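Thiosulfate reductase (Thermus thermophilus, PDB 2VPZ) probably reduces polysulfide or thiosulfate at a molybdenum centre held by molybdopterin guanine dinucleotide, with a 4Fe-4S cluster close by. Local coordinates at residues I210-H215 with R238-A243; V232-P237 with A244-W249. All blocks are in the same frame, centred on the assembly; numbering follows the deposited sequence.

Contact 1 (I210-H215 with R238-A243); sequences IGEDTH and RFSTAA. With MGD (2-amino-5,6-dimercapto-7-methyl-3,7,8a,9-tetrahydro-8-oxa-1,3,9,10-tetraaza-anthracen-4-one guanosine dinucleotide), chain I.
The E212 side chain crosses that of T241, with E212 CG 3.4 Å from T241 OG1. Its carboxylate meets the R238 guanidinium tip to tip in an end-on salt bridge, the two planes turned 45° apart. R238 NH1 reaches the syn lone pair of E212 OE2 at 2.9 Å. R238 NH2 bonds to E212 OE1 at 3.1 Å. T241 N comes to E212 OE1 from the opposite face of the carboxylate, at 3.2 Å and almost straight (178°). A water also donates to this oxygen and accepts from A242 N.

R238 bends at chi3 (39°), which sets its NE near the cofactor ribose and gives a weak bond to MGD O3'. R238 NH2 bonds to MGD O3' at 2.7 Å, joining carboxylate and ribose. An alanine at E212 would probably leave the R238 guanidinium without its carboxylate mate and T241 N without this acceptor.

The next residues hold the pterin end. D213 OD1 accepts from MGD N22 at 2.9 Å and from H215 N in an Asx turn. T214 N donates to MGD N20 at 3.1 Å. G211 has a positive phi, and a CB there would clash with T241 CG2.

Both segments are loops of the cofactor pocket, following the parallel strands 202-206 and 231-235. I210 packs on helix 216-227, which begins just after H215.

Contact 2 (V232-P237 with A244-W249); sequences VVVVDP and AKAHRW. With MGD (2-amino-5,6-dimercapto-7-methyl-3,7,8a,9-tetrahydro-8-oxa-1,3,9,10-tetraaza-anthracen-4-one guanosine dinucleotide), chain I.
The W249 indole has the carbonyl oxygens of V234, D236 and P237 near its plane, at the ring edge. F239 packs edge-to-face with it. W249 CG is anti to the backbone N (chi1 173°). The indole N-H faces D236 O, and W249 NE1 donates to D236 O at 3.0 Å, with the acceptor tilted 26° from the ring plane. The H247 ring turns an edge to the backbone of V232.

The backbones pair as parallel strands. V234 N donates to R248 O at 3.0 Å, and H247 N to V232 O at 3.0 Å. V233 and R248 lie side by side, with V233 CG2 4.0 Å from R248 CD. The R248 guanidinium goes on to salt bridges with E314 and E318. V234 and W249 point to the other face of the sheet. V234 CG2 meets A246 CB at 4.1 Å.

At the C-terminal end of the strand, V235 O accepts from guanine N2 of MGD at 3.0 Å. Just past it, D236 OD2 takes the ribose O3' of MGD at 2.7 Å. P237 CD lies against the guanine. The indole N-H bonds the carbonyl of D236, whose carboxylate meets the ribose, and so probably helps hold the residues that bind the guanosine.

How the contacts relate
Contact 1 is wholly buried, while contact 2 runs from a buried strand to the partly exposed edge strand 248-250. Their segments alternate along the chain, so 232-237 leads straight into 238-243 and that into 244-249. The two touch where A242 O lies against V234 CG2 and where F239 packs on A244. Contact 1 joins loops through a charged pair and ordered water. Contact 2 rests on parallel strand bonds, an indole-to-carbonyl bond and a little apolar packing, with its charged R248 paired outside. Both meet the same MGD. Contact 1 reaches its pterin and ribose, and contact 2 its ribose and guanine. D236 and R238 share the ribose O3' from the two contacts.

Contact 1 (I210-H215 with R238-A243)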
ATOM      1  N   ILE A 210      -8.533 -20.111  17.533  1.00 35.42           N
ATOM      2  CA  ILE A 210      -8.433 -18.908  18.390  1.00 33.61           C
ATOM      3  C   ILE A 210      -8.787 -17.658  17.580  1.00 34.22           C
ATOM      4  O   ILE A 210      -8.191 -17.343  16.534  1.00 35.56           O
ATOM      5  CB  ILE A 210      -7.010 -18.725  19.079  1.00 31.43           C
ATOM      6  CG1 ILE A 210      -6.762 -19.814  20.128  1.00 28.16           C
ATOM      7  CG2 ILE A 210      -6.954 -17.314  19.731  1.00 30.30           C
ATOM      8  CD1 ILE A 210      -5.268 -20.007  20.509  1.00 24.00           C
ATOM      9  N   GLY A 211      -9.776 -16.927  18.079  1.00 34.99           N
ATOM     10  CA  GLY A 211     -10.273 -15.763  17.389  1.00 33.58           C
ATOM     11  C   GLY A 211     -11.751 -15.989  17.066  1.00 32.53           C
ATOM     12  O   GLY A 211     -12.501 -15.018  16.925  1.00 35.41           O
ATOM     13  N   GLU A 212     -12.164 -17.249  16.900  1.00 31.52           N
ATOM     14  CA  GLU A 212     -13.576 -17.630  16.686  1.00 31.04           C
ATOM     15  C   GLU A 212     -14.024 -18.098  18.095  1.00 29.89           C
ATOM     16  O   GLU A 212     -15.086 -17.677  18.595  1.00 28.51           O
ATOM     17  CB  GLU A 212     -13.714 -18.735  15.594  1.00 33.89           C
ATOM     18  CG  GLU A 212     -13.599 -18.116  14.179  1.00 35.59           C
ATOM     19  CD  GLU A 212     -13.273 -19.114  13.070  1.00 35.91           C
ATOM     20  OE1 GLU A 212     -12.165 -19.695  13.103  1.00 37.52           O
ATOM     21  OE2 GLU A 212     -14.125 -19.302  12.164  1.00 35.84           O
ATOM     22  N   ASP A 213     -13.192 -18.958  18.712  1.00 30.14           N
ATOM     23  CA  ASP A 213     -13.309 -19.403  20.135  1.00 29.58           C
ATOM     24  C   ASP A 213     -12.700 -18.116  20.716  1.00 29.29           C
ATOM     25  O   ASP A 213     -11.536 -17.764  20.466  1.00 28.13           O
ATOM     26  CB  ASP A 213     -12.423 -20.651  20.441  1.00 29.72           C
ATOM     27  CG  ASP A 213     -11.731 -20.599  21.841  1.00 29.66           C
ATOM     28  OD1 ASP A 213     -12.165 -19.815  22.734  1.00 28.74           O
ATOM     29  OD2 ASP A 213     -10.766 -21.360  22.033  1.00 28.28           O
ATOM     30  N   THR A 214     -13.490 -17.433  21.518  1.00 30.35           N
ATOM     31  CA  THR A 214     -13.134 -16.128  21.973  1.00 31.68           C
ATOM     32  C   THR A 214     -12.895 -15.887  23.482  1.00 32.64           C
ATOM     33  O   THR A 214     -13.085 -14.764  24.002  1.00 30.88           O
ATOM     34  CB  THR A 214     -14.179 -15.159  21.272  1.00 30.52           C
ATOM     35  OG1 THR A 214     -13.521 -14.063  20.667  1.00 35.62           O
ATOM     36  CG2 THR A 214     -15.288 -14.741  22.206  1.00 31.96           C
ATOM     37  N   HIS A 215     -12.465 -16.967  24.170  1.00 32.95           N
ATOM     38  CA  HIS A 215     -12.095 -16.982  25.607  1.00 32.45           C
ATOM     39  C   HIS A 215     -11.113 -15.812  25.750  1.00 32.58           C
ATOM     40  O   HIS A 215     -10.052 -15.758  25.125  1.00 32.02           O
ATOM     41  CB  HIS A 215     -11.439 -18.349  26.027  1.00 32.79           C
ATOM     42  CG  HIS A 215     -12.399 -19.396  26.476  1.00 33.19           C
ATOM     43  ND1 HIS A 215     -12.110 -20.737  26.507  1.00 30.97           N
ATOM     44  CD2 HIS A 215     -13.660 -19.288  26.890  1.00 32.29           C
ATOM     45  CE1 HIS A 215     -13.164 -21.412  26.916  1.00 29.98           C
ATOM     46  NE2 HIS A 215     -14.123 -20.545  27.155  1.00 31.56           N
ATOM     47  N   ARG A 238      -9.979 -26.685   7.622  1.00 32.25           N
ATOM     48  CA  ARG A 238     -10.627 -25.379   7.324  1.00 32.11           C
ATOM     49  C   ARG A 238      -9.660 -24.175   7.568  1.00 31.98           C
ATOM     50  O   ARG A 238      -8.969 -24.141   8.590  1.00 31.83           O
ATOM     51  CB  ARG A 238     -11.895 -25.205   8.202  1.00 33.10           C
ATOM     52  CG  ARG A 238     -12.980 -24.208   7.680  1.00 33.56           C
ATOM     53  CD  ARG A 238     -14.032 -23.881   8.767  1.00 34.04           C
ATOM     54  NE  ARG A 238     -13.432 -23.742  10.093  1.00 34.01           N
ATOM     55  CZ  ARG A 238     -13.312 -22.595  10.775  1.00 34.28           C
ATOM     56  NH1 ARG A 238     -13.763 -21.464  10.251  1.00 34.45           N
ATOM     57  NH2 ARG A 238     -12.731 -22.572  11.978  1.00 32.21           N
ATOM     58  N   PHE A 239      -9.601 -23.209   6.640  1.00 32.48           N
ATOM     59  CA  PHE A 239      -8.751 -21.997   6.772  1.00 32.55           C
ATOM     60  C   PHE A 239      -9.467 -21.002   7.710  1.00 33.67           C
ATOM     61  O   PHE A 239     -10.108 -20.035   7.250  1.00 35.78           O
ATOM     62  CB  PHE A 239      -8.451 -21.293   5.424  1.00 32.23           C
ATOM     63  CG  PHE A 239      -7.333 -20.218   5.503  1.00 30.73           C
ATOM     64  CD1 PHE A 239      -5.988 -20.592   5.468  1.00 32.79           C
ATOM     65  CD2 PHE A 239      -7.631 -18.853   5.552  1.00 32.15           C
ATOM     66  CE1 PHE A 239      -4.945 -19.644   5.500  1.00 31.01           C
ATOM     67  CE2 PHE A 239      -6.596 -17.864   5.587  1.00 31.47           C
ATOM     68  CZ  PHE A 239      -5.256 -18.281   5.567  1.00 30.60           C
ATOM     69  N   SER A 240      -9.333 -21.236   9.014  1.00 34.35           N
ATOM     70  CA  SER A 240      -9.942 -20.434  10.092  1.00 35.29           C
ATOM     71  C   SER A 240      -9.305 -19.053  10.355  1.00 35.33           C
ATOM     72  O   SER A 240      -8.396 -18.614   9.622  1.00 36.71           O
ATOM     73  CB  SER A 240      -9.919 -21.208  11.419  1.00 37.72           C
ATOM     74  OG  SER A 240      -8.640 -21.142  12.056  1.00 36.40           O
ATOM     75  N   THR A 241      -9.765 -18.380  11.408  1.00 33.03           N
ATOM     76  CA  THR A 241      -9.241 -17.073  11.793  1.00 33.63           C
ATOM     77  C   THR A 241      -7.781 -17.216  12.248  1.00 35.00           C
ATOM     78  O   THR A 241      -6.908 -16.434  11.821  1.00 35.93           O
ATOM     79  CB  THR A 241     -10.058 -16.380  12.943  1.00 32.47           C
ATOM     80  OG1 THR A 241     -11.389 -16.091  12.517  1.00 31.69           O
ATOM     81  CG2 THR A 241      -9.335 -15.078  13.384  1.00 28.78           C
ATOM     82  N   ALA A 242      -7.509 -18.215  13.089  1.00 36.36           N
ATOM     83  CA  ALA A 242      -6.155 -18.476  13.584  1.00 36.88           C
ATOM     84  C   ALA A 242      -5.221 -18.863  12.416  1.00 37.82           C
ATOM     85  O   ALA A 242      -4.033 -18.515  12.413  1.00 39.71           O
ATOM     86  CB  ALA A 242      -6.173 -19.591  14.701  1.00 39.15           C
ATOM     87  N   ALA A 243      -5.747 -19.558  11.414  1.00 38.15           N
ATOM     88  CA  ALA A 243      -4.933 -19.875  10.234  1.00 37.78           C
ATOM     89  C   ALA A 243      -4.626 -18.556   9.457  1.00 37.52           C
ATOM     90  O   ALA A 243      -3.577 -18.436   8.817  1.00 38.42           O
ATOM     91  CB  ALA A 243      -5.690 -20.872   9.274  1.00 37.59           C
TER
HETATM   92  PB  MGD I1766     -11.777 -27.367  18.195  1.00 29.45           P
HETATM   93  O1B MGD I1766     -12.818 -28.404  18.037  1.00 30.92           O
HETATM   94  O2B MGD I1766     -10.413 -27.734  18.493  1.00 30.31           O
HETATM   95  O3B MGD I1766     -12.534 -26.495  19.302  1.00 28.55           O
HETATM   96  O3A MGD I1766     -13.430 -24.543  20.667  1.00 23.67           O
HETATM   97  PA  MGD I1766     -12.122 -25.368  20.356  1.00 26.89           P
HETATM   98  O1A MGD I1766     -11.743 -25.879  21.666  1.00 27.59           O
HETATM   99  O2A MGD I1766     -11.127 -24.466  19.797  1.00 24.89           O
HETATM  100  O5' MGD I1766     -11.717 -26.474  16.921  1.00 31.16           O
HETATM  101  C5' MGD I1766     -12.742 -26.160  15.975  1.00 31.22           C
HETATM  102  C4' MGD I1766     -11.938 -26.263  14.689  1.00 31.10           C
HETATM  103  O4' MGD I1766     -11.674 -27.654  14.618  1.00 32.35           O
HETATM  104  C3' MGD I1766     -12.644 -25.921  13.350  1.00 33.43           C
HETATM  105  O3' MGD I1766     -11.832 -25.030  12.543  1.00 31.24           O
HETATM  106  C2' MGD I1766     -12.782 -27.272  12.605  1.00 34.38           C
HETATM  107  O2' MGD I1766     -12.341 -27.106  11.263  1.00 33.50           O
HETATM  108  C1' MGD I1766     -11.692 -28.093  13.247  1.00 35.91           C
HETATM  109  N9  MGD I1766     -11.601 -29.547  12.942  1.00 38.88           N
HETATM  110  C8  MGD I1766     -12.643 -30.391  12.658  1.00 40.67           C
HETATM  111  N7  MGD I1766     -12.209 -31.660  12.416  1.00 40.55           N
HETATM  112  C5  MGD I1766     -10.856 -31.629  12.523  1.00 40.14           C
HETATM  113  C6  MGD I1766      -9.765 -32.601  12.307  1.00 40.02           C
HETATM  114  O6  MGD I1766     -10.088 -33.766  12.052  1.00 39.30           O
HETATM  115  N1  MGD I1766      -8.503 -32.214  12.486  1.00 39.40           N
HETATM  116  C2  MGD I1766      -8.178 -30.926  12.783  1.00 40.16           C
HETATM  117  N2  MGD I1766      -6.855 -30.570  12.952  1.00 40.23           N
HETATM  118  N3  MGD I1766      -9.128 -29.963  12.988  1.00 40.37           N
HETATM  119  C4  MGD I1766     -10.455 -30.244  12.876  1.00 39.27           C
HETATM  120  C10 MGD I1766     -14.519 -24.854  21.509  1.00 28.60           C
HETATM  121  C11 MGD I1766     -14.234 -24.123  22.781  1.00 31.56           C
HETATM  122  O11 MGD I1766     -14.364 -22.717  22.522  1.00 32.06           O
HETATM  123  C12 MGD I1766     -15.004 -24.672  24.010  1.00 34.59           C
HETATM  124  S12 MGD I1766     -14.987 -26.308  24.406  1.00 31.68           S
HETATM  125  C13 MGD I1766     -15.738 -23.868  24.859  1.00 34.58           C
HETATM  126  S13 MGD I1766     -16.460 -24.515  26.260  1.00 33.05           S
HETATM  127  C14 MGD I1766     -15.892 -22.394  24.586  1.00 33.20           C
HETATM  128  N15 MGD I1766     -17.135 -21.981  24.050  1.00 33.64           N
HETATM  129  C16 MGD I1766     -17.251 -20.824  23.321  1.00 36.05           C
HETATM  130  C17 MGD I1766     -18.535 -20.282  22.752  1.00 36.78           C
HETATM  131  O17 MGD I1766     -19.620 -20.883  22.990  1.00 39.32           O
HETATM  132  N18 MGD I1766     -18.525 -19.094  22.058  1.00 35.77           N
HETATM  133  C19 MGD I1766     -17.330 -18.494  21.823  1.00 36.26           C
HETATM  134  N19 MGD I1766     -17.355 -17.404  21.081  1.00 35.61           N
HETATM  135  N20 MGD I1766     -16.094 -18.918  22.252  1.00 36.72           N
HETATM  136  C21 MGD I1766     -16.043 -20.042  23.030  1.00 36.23           C
HETATM  137  N22 MGD I1766     -14.903 -20.545  23.476  1.00 36.45           N
HETATM  138  C23 MGD I1766     -14.716 -21.931  23.749  1.00 33.32           C
HETATM  139  O   HOH W   1      -9.529 -19.446  14.376  1.00 38.59           O
HETATM  140  O   HOH W   2     -13.172 -14.123  13.832  1.00 30.84           O

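Contact 2 (V232-P237 with A244-W249)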
ATOM      1  N   VAL A 232       3.366 -19.156  14.350  1.00 47.28           N
ATOM      2  CA  VAL A 232       2.237 -20.072  14.534  1.00 45.75           C
ATOM      3  C   VAL A 232       1.858 -21.024  13.378  1.00 44.81           C
ATOM      4  O   VAL A 232       1.545 -20.556  12.278  1.00 44.87           O
ATOM      5  CB  VAL A 232       0.953 -19.175  14.868  1.00 45.53           C
ATOM      6  CG1 VAL A 232      -0.230 -20.011  15.341  1.00 46.04           C
ATOM      7  CG2 VAL A 232       1.324 -18.083  15.896  1.00 45.14           C
ATOM      8  N   VAL A 233       1.842 -22.337  13.619  1.00 42.77           N
ATOM      9  CA  VAL A 233       1.452 -23.322  12.595  1.00 40.73           C
ATOM     10  C   VAL A 233       0.015 -23.865  12.881  1.00 39.69           C
ATOM     11  O   VAL A 233      -0.259 -24.310  13.982  1.00 41.36           O
ATOM     12  CB  VAL A 233       2.468 -24.539  12.532  1.00 39.65           C
ATOM     13  CG1 VAL A 233       2.004 -25.564  11.482  1.00 37.89           C
ATOM     14  CG2 VAL A 233       3.900 -24.039  12.184  1.00 38.43           C
ATOM     15  N   VAL A 234      -0.904 -23.788  11.923  1.00 37.98           N
ATOM     16  CA  VAL A 234      -2.262 -24.299  12.146  1.00 36.15           C
ATOM     17  C   VAL A 234      -2.562 -25.532  11.271  1.00 35.23           C
ATOM     18  O   VAL A 234      -2.318 -25.529  10.069  1.00 35.84           O
ATOM     19  CB  VAL A 234      -3.388 -23.203  11.904  1.00 35.65           C
ATOM     20  CG1 VAL A 234      -4.798 -23.847  11.916  1.00 34.22           C
ATOM     21  CG2 VAL A 234      -3.315 -22.116  12.984  1.00 34.03           C
ATOM     22  N   VAL A 235      -3.057 -26.586  11.929  1.00 33.79           N
ATOM     23  CA  VAL A 235      -3.432 -27.860  11.309  1.00 32.99           C
ATOM     24  C   VAL A 235      -4.971 -27.904  11.438  1.00 33.63           C
ATOM     25  O   VAL A 235      -5.510 -27.916  12.552  1.00 32.51           O
ATOM     26  CB  VAL A 235      -2.776 -29.050  12.082  1.00 33.07           C
ATOM     27  CG1 VAL A 235      -3.104 -30.378  11.397  1.00 28.86           C
ATOM     28  CG2 VAL A 235      -1.241 -28.833  12.191  1.00 29.04           C
ATOM     29  N   ASP A 236      -5.690 -27.928  10.311  1.00 34.04           N
ATOM     30  CA  ASP A 236      -7.163 -27.866  10.304  1.00 34.16           C
ATOM     31  C   ASP A 236      -7.643 -28.076   8.840  1.00 33.93           C
ATOM     32  O   ASP A 236      -7.011 -27.579   7.911  1.00 32.89           O
ATOM     33  CB  ASP A 236      -7.543 -26.412  10.777  1.00 34.02           C
ATOM     34  CG  ASP A 236      -9.013 -26.267  11.278  1.00 35.83           C
ATOM     35  OD1 ASP A 236      -9.947 -26.825  10.662  1.00 35.89           O
ATOM     36  OD2 ASP A 236      -9.227 -25.515  12.286  1.00 35.32           O
ATOM     37  N   PRO A 237      -8.746 -28.842   8.621  1.00 33.63           N
ATOM     38  CA  PRO A 237      -9.199 -28.987   7.223  1.00 33.64           C
ATOM     39  C   PRO A 237      -9.853 -27.667   6.717  1.00 32.64           C
ATOM     40  O   PRO A 237     -10.213 -27.552   5.544  1.00 32.50           O
ATOM     41  CB  PRO A 237     -10.192 -30.157   7.264  1.00 32.72           C
ATOM     42  CG  PRO A 237     -10.669 -30.203   8.706  1.00 33.36           C
ATOM     43  CD  PRO A 237      -9.444 -29.784   9.508  1.00 33.81           C
ATOM     44  N   ALA A 244      -5.511 -17.563   9.549  1.00 36.25           N
ATOM     45  CA  ALA A 244      -5.319 -16.279   8.859  1.00 37.74           C
ATOM     46  C   ALA A 244      -4.139 -15.465   9.419  1.00 38.35           C
ATOM     47  O   ALA A 244      -3.704 -14.464   8.814  1.00 38.17           O
ATOM     48  CB  ALA A 244      -6.625 -15.423   8.908  1.00 37.05           C
ATOM     49  N   LYS A 245      -3.626 -15.921  10.565  1.00 39.42           N
ATOM     50  CA  LYS A 245      -2.483 -15.325  11.300  1.00 38.69           C
ATOM     51  C   LYS A 245      -1.236 -16.239  11.340  1.00 40.08           C
ATOM     52  O   LYS A 245      -0.237 -15.907  11.993  1.00 40.59           O
ATOM     53  CB  LYS A 245      -2.900 -15.032  12.756  1.00 36.17           C
ATOM     54  CG  LYS A 245      -4.214 -14.298  12.919  1.00 36.12           C
ATOM     55  CD  LYS A 245      -4.353 -13.144  11.904  1.00 32.83           C
ATOM     56  CE  LYS A 245      -5.365 -12.100  12.359  1.00 30.24           C
ATOM     57  NZ  LYS A 245      -5.397 -10.894  11.469  1.00 28.62           N
ATOM     58  N   ALA A 246      -1.296 -17.365  10.637  1.00 40.66           N
ATOM     59  CA  ALA A 246      -0.228 -18.364  10.635  1.00 41.65           C
ATOM     60  C   ALA A 246       0.856 -18.312   9.557  1.00 42.36           C
ATOM     61  O   ALA A 246       0.613 -17.871   8.433  1.00 43.17           O
ATOM     62  CB  ALA A 246      -0.883 -19.791  10.643  1.00 40.11           C
ATOM     63  N   HIS A 247       2.058 -18.761   9.914  1.00 44.52           N
ATOM     64  CA  HIS A 247       3.192 -18.813   9.010  1.00 44.30           C
ATOM     65  C   HIS A 247       2.986 -20.051   8.115  1.00 43.11           C
ATOM     66  O   HIS A 247       3.232 -19.975   6.925  1.00 42.87           O
ATOM     67  CB  HIS A 247       4.442 -18.721   9.886  1.00 47.14           C
ATOM     68  CG  HIS A 247       4.427 -17.592  10.846  1.00 52.78           C
ATOM     69  ND1 HIS A 247       4.908 -16.350  10.548  1.00 54.24           N
ATOM     70  CD2 HIS A 247       3.817 -17.470  12.024  1.00 53.89           C
ATOM     71  CE1 HIS A 247       4.590 -15.504  11.504  1.00 55.24           C
ATOM     72  NE2 HIS A 247       3.921 -16.169  12.424  1.00 54.95           N
ATOM     73  N   ARG A 248       2.439 -21.127   8.667  1.00 43.36           N
ATOM     74  CA  ARG A 248       2.090 -22.311   7.867  1.00 44.20           C
ATOM     75  C   ARG A 248       0.642 -22.834   8.101  1.00 44.10           C
ATOM     76  O   ARG A 248       0.196 -22.911   9.244  1.00 43.81           O
ATOM     77  CB  ARG A 248       3.046 -23.483   8.137  1.00 46.41           C
ATOM     78  CG  ARG A 248       4.522 -23.128   8.164  1.00 49.56           C
ATOM     79  CD  ARG A 248       5.418 -24.325   8.545  1.00 52.61           C
ATOM     80  NE  ARG A 248       5.773 -25.148   7.389  1.00 56.12           N
ATOM     81  CZ  ARG A 248       6.990 -25.262   6.854  1.00 56.69           C
ATOM     82  NH1 ARG A 248       8.011 -24.606   7.377  1.00 57.84           N
ATOM     83  NH2 ARG A 248       7.184 -26.014   5.770  1.00 58.02           N
ATOM     84  N   TRP A 249      -0.104 -23.146   7.035  1.00 42.51           N
ATOM     85  CA  TRP A 249      -1.427 -23.773   7.185  1.00 41.56           C
ATOM     86  C   TRP A 249      -1.312 -25.221   6.641  1.00 41.65           C
ATOM     87  O   TRP A 249      -0.995 -25.387   5.471  1.00 41.64           O
ATOM     88  CB  TRP A 249      -2.563 -23.058   6.403  1.00 40.06           C
ATOM     89  CG  TRP A 249      -3.952 -23.819   6.403  1.00 38.79           C
ATOM     90  CD1 TRP A 249      -4.517 -24.525   7.445  1.00 38.54           C
ATOM     91  CD2 TRP A 249      -4.917 -23.890   5.316  1.00 38.63           C
ATOM     92  NE1 TRP A 249      -5.751 -25.027   7.065  1.00 38.63           N
ATOM     93  CE2 TRP A 249      -6.016 -24.660   5.771  1.00 38.20           C
ATOM     94  CE3 TRP A 249      -4.948 -23.382   4.003  1.00 37.90           C
ATOM     95  CZ2 TRP A 249      -7.144 -24.931   4.959  1.00 37.18           C
ATOM     96  CZ3 TRP A 249      -6.072 -23.650   3.180  1.00 38.13           C
ATOM     97  CH2 TRP A 249      -7.151 -24.429   3.674  1.00 38.65           C
TER
HETATM   98  PB  MGD I1766     -11.777 -27.367  18.195  1.00 29.45           P
HETATM   99  O1B MGD I1766     -12.818 -28.404  18.037  1.00 30.92           O
HETATM  100  O2B MGD I1766     -10.413 -27.734  18.493  1.00 30.31           O
HETATM  101  O3B MGD I1766     -12.534 -26.495  19.302  1.00 28.55           O
HETATM  102  O3A MGD I1766     -13.430 -24.543  20.667  1.00 23.67           O
HETATM  103  PA  MGD I1766     -12.122 -25.368  20.356  1.00 26.89           P
HETATM  104  O1A MGD I1766     -11.743 -25.879  21.666  1.00 27.59           O
HETATM  105  O2A MGD I1766     -11.127 -24.466  19.797  1.00 24.89           O
HETATM  106  O5' MGD I1766     -11.717 -26.474  16.921  1.00 31.16           O
HETATM  107  C5' MGD I1766     -12.742 -26.160  15.975  1.00 31.22           C
HETATM  108  C4' MGD I1766     -11.938 -26.263  14.689  1.00 31.10           C
HETATM  109  O4' MGD I1766     -11.674 -27.654  14.618  1.00 32.35           O
HETATM  110  C3' MGD I1766     -12.644 -25.921  13.350  1.00 33.43           C
HETATM  111  O3' MGD I1766     -11.832 -25.030  12.543  1.00 31.24           O
HETATM  112  C2' MGD I1766     -12.782 -27.272  12.605  1.00 34.38           C
HETATM  113  O2' MGD I1766     -12.341 -27.106  11.263  1.00 33.50           O
HETATM  114  C1' MGD I1766     -11.692 -28.093  13.247  1.00 35.91           C
HETATM  115  N9  MGD I1766     -11.601 -29.547  12.942  1.00 38.88           N
HETATM  116  C8  MGD I1766     -12.643 -30.391  12.658  1.00 40.67           C
HETATM  117  N7  MGD I1766     -12.209 -31.660  12.416  1.00 40.55           N
HETATM  118  C5  MGD I1766     -10.856 -31.629  12.523  1.00 40.14           C
HETATM  119  C6  MGD I1766      -9.765 -32.601  12.307  1.00 40.02           C
HETATM  120  O6  MGD I1766     -10.088 -33.766  12.052  1.00 39.30           O
HETATM  121  N1  MGD I1766      -8.503 -32.214  12.486  1.00 39.40           N
HETATM  122  C2  MGD I1766      -8.178 -30.926  12.783  1.00 40.16           C
HETATM  123  N2  MGD I1766      -6.855 -30.570  12.952  1.00 40.23           N
HETATM  124  N3  MGD I1766      -9.128 -29.963  12.988  1.00 40.37           N
HETATM  125  C4  MGD I1766     -10.455 -30.244  12.876  1.00 39.27           C
HETATM  126  C10 MGD I1766     -14.519 -24.854  21.509  1.00 28.60           C
HETATM  127  C11 MGD I1766     -14.234 -24.123  22.781  1.00 31.56           C
HETATM  128  O11 MGD I1766     -14.364 -22.717  22.522  1.00 32.06           O
HETATM  129  C12 MGD I1766     -15.004 -24.672  24.010  1.00 34.59           C
HETATM  130  S12 MGD I1766     -14.987 -26.308  24.406  1.00 31.68           S
HETATM  131  C13 MGD I1766     -15.738 -23.868  24.859  1.00 34.58           C
HETATM  132  S13 MGD I1766     -16.460 -24.515  26.260  1.00 33.05           S
HETATM  133  C14 MGD I1766     -15.892 -22.394  24.586  1.00 33.20           C
HETATM  134  N15 MGD I1766     -17.135 -21.981  24.050  1.00 33.64           N
HETATM  135  C16 MGD I1766     -17.251 -20.824  23.321  1.00 36.05           C
HETATM  136  C17 MGD I1766     -18.535 -20.282  22.752  1.00 36.78           C
HETATM  137  O17 MGD I1766     -19.620 -20.883  22.990  1.00 39.32           O
HETATM  138  N18 MGD I1766     -18.525 -19.094  22.058  1.00 35.77           N
HETATM  139  C19 MGD I1766     -17.330 -18.494  21.823  1.00 36.26           C
HETATM  140  N19 MGD I1766     -17.355 -17.404  21.081  1.00 35.61           N
HETATM  141  N20 MGD I1766     -16.094 -18.918  22.252  1.00 36.72           N
HETATM  142  C21 MGD I1766     -16.043 -20.042  23.030  1.00 36.23           C
HETATM  143  N22 MGD I1766     -14.903 -20.545  23.476  1.00 36.45           N
HETATM  144  C23 MGD I1766     -14.716 -21.931  23.749  1.00 33.32           C